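Local atomic coordinates of putative prephenate dehydratase (Streptococcus mutans, PDB entry 4LUB), a protein that probably catalyses the decarboxylating dehydration of prephenate to phenylpyruvate, a step in the biosynthesis of L-phenylalanine. Residues 33-38 with 61-66. Residues are numbered along the deposited sequence; the frame is centred on the assembly and turned at random.
Sequences NITEVI and VHETFD
Ile-34 and Thr-64, whose CA atoms lie 6.4 Å apart, mark the nearest approach of the backbones in the opening turns of two helices, 34-38 and 62-66, whose axes run in broadly the same direction at 36° and come within 9.8 Å. Glu-63 spans the gap. Its CG lies anti to the backbone N (chi1 -161°) and the chain beyond is extended, carrying the carboxylate to the first turn of the other helix. There Glu-63 OE2 accepts two bonds from Thr-35: one from OG1 at 2.6 Å, directed at the anti lone pair, and one from the backbone N at 3.1 Å, which arrives from above the carboxylate plane. The second oxygen, OE1, takes a bond from a water that in turn accepts from Ile-34 N. The carboxylate thus ties up two backbone N-H groups of the helix start, one directly and one through water, and its charge probably interacts favourably with the helix dipole. Asn-33 serves as N-cap beside it, its OD1 accepting from Glu-36 N at 2.8 Å. On the apolar side Ile-34 CD1 meets Val-61 CG1 at 3.6 Å, while Ile-34 CG2 packs 3.5 Å from Thr-64 OG1, a hydroxyl hydrogen-bonded to Pro-52 O. Within the prephenate dehydratase domain, Ile-34 and Thr-64 both rest on Val-51 of strand 48-55, and Ile-38 reaches Tyr-67 and Leu-68, continuing the packing of helix 34-42 against helix 62-70.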
# COMPACT_ATOMS: atom_id res chain seq x y z
N ASN B 33 21.31 0.73 -7.45
CA ASN B 33 20.01 0.59 -6.82
C ASN B 33 19.34 1.94 -6.73
O ASN B 33 19.99 2.98 -6.90
CB ASN B 33 20.13 -0.07 -5.43
CG ASN B 33 20.96 0.75 -4.44
OD1 ASN B 33 20.76 1.96 -4.27
ND2 ASN B 33 21.89 0.09 -3.77
N ILE B 34 18.03 1.93 -6.47
CA ILE B 34 17.21 3.13 -6.50
C ILE B 34 17.76 4.21 -5.56
O ILE B 34 17.87 5.36 -5.94
CB ILE B 34 15.74 2.79 -6.15
CG1 ILE B 34 15.11 1.99 -7.30
CG2 ILE B 34 14.94 4.05 -5.85
CD1 ILE B 34 13.97 1.08 -6.89
N THR B 35 18.14 3.81 -4.36
CA THR B 35 18.69 4.74 -3.38
C THR B 35 19.91 5.50 -3.91
O THR B 35 20.01 6.72 -3.77
CB THR B 35 19.08 4.02 -2.09
OG1 THR B 35 17.91 3.42 -1.52
CG2 THR B 35 19.72 4.97 -1.09
N GLU B 36 20.83 4.77 -4.55
CA GLU B 36 22.04 5.36 -5.09
C GLU B 36 21.77 6.22 -6.33
O GLU B 36 22.45 7.23 -6.54
CB GLU B 36 23.07 4.27 -5.42
CG GLU B 36 23.70 3.62 -4.19
CD GLU B 36 24.23 4.64 -3.19
OE1 GLU B 36 24.86 5.63 -3.62
OE2 GLU B 36 24.00 4.45 -1.97
N VAL B 37 20.80 5.81 -7.16
CA VAL B 37 20.31 6.67 -8.23
C VAL B 37 19.87 8.04 -7.73
O VAL B 37 20.30 9.07 -8.26
CB VAL B 37 19.12 6.01 -8.99
CG1 VAL B 37 18.63 6.93 -10.09
CG2 VAL B 37 19.50 4.64 -9.54
N ILE B 38 19.00 8.05 -6.73
CA ILE B 38 18.53 9.30 -6.13
C ILE B 38 19.63 10.07 -5.41
O ILE B 38 19.74 11.29 -5.56
CB ILE B 38 17.34 9.05 -5.16
CG1 ILE B 38 16.17 8.42 -5.92
CG2 ILE B 38 16.89 10.37 -4.56
CD1 ILE B 38 15.11 7.76 -5.03
N VAL B 61 6.82 0.62 -5.57
CA VAL B 61 8.17 0.27 -5.17
C VAL B 61 8.50 0.94 -3.84
O VAL B 61 8.71 2.15 -3.78
CB VAL B 61 9.20 0.67 -6.24
CG1 VAL B 61 10.61 0.21 -5.85
CG2 VAL B 61 8.80 0.10 -7.60
N HIS B 62 8.53 0.14 -2.78
CA HIS B 62 8.75 0.65 -1.42
C HIS B 62 9.99 1.53 -1.31
O HIS B 62 9.92 2.64 -0.76
CB HIS B 62 8.86 -0.51 -0.43
CG HIS B 62 7.62 -1.34 -0.33
ND1 HIS B 62 7.59 -2.55 0.32
CD2 HIS B 62 6.37 -1.13 -0.81
CE1 HIS B 62 6.37 -3.06 0.23
NE2 HIS B 62 5.61 -2.22 -0.44
N GLU B 63 11.12 1.02 -1.80
CA GLU B 63 12.39 1.76 -1.76
C GLU B 63 12.27 3.19 -2.29
O GLU B 63 12.82 4.12 -1.70
CB GLU B 63 13.49 1.02 -2.54
CG GLU B 63 14.89 1.49 -2.13
CD GLU B 63 16.01 0.86 -2.93
OE1 GLU B 63 15.75 -0.13 -3.66
OE2 GLU B 63 17.16 1.35 -2.83
N THR B 64 11.60 3.35 -3.42
CA THR B 64 11.46 4.66 -4.05
C THR B 64 10.71 5.64 -3.16
O THR B 64 11.20 6.73 -2.85
CB THR B 64 10.72 4.57 -5.40
OG1 THR B 64 11.48 3.75 -6.30
CG2 THR B 64 10.60 5.95 -6.03
N PHE B 65 9.52 5.24 -2.71
CA PHE B 65 8.68 6.11 -1.90
C PHE B 65 9.21 6.38 -0.48
O PHE B 65 9.06 7.49 0.02
CB PHE B 65 7.26 5.55 -1.86
CG PHE B 65 6.55 5.73 -3.16
CD1 PHE B 65 6.11 6.98 -3.54
CD2 PHE B 65 6.39 4.67 -4.03
CE1 PHE B 65 5.47 7.17 -4.75
CE2 PHE B 65 5.76 4.84 -5.25
CZ PHE B 65 5.30 6.10 -5.61
N ASP B 66 9.78 5.37 0.18
CA ASP B 66 10.40 5.60 1.49
C ASP B 66 11.54 6.62 1.41
O ASP B 66 11.62 7.53 2.23
CB ASP B 66 10.91 4.30 2.12
CG ASP B 66 9.80 3.26 2.32
OD1 ASP B 66 8.63 3.67 2.45
OD2 ASP B 66 10.12 2.05 2.37
O HOH W 1 16.93 -0.80 -5.89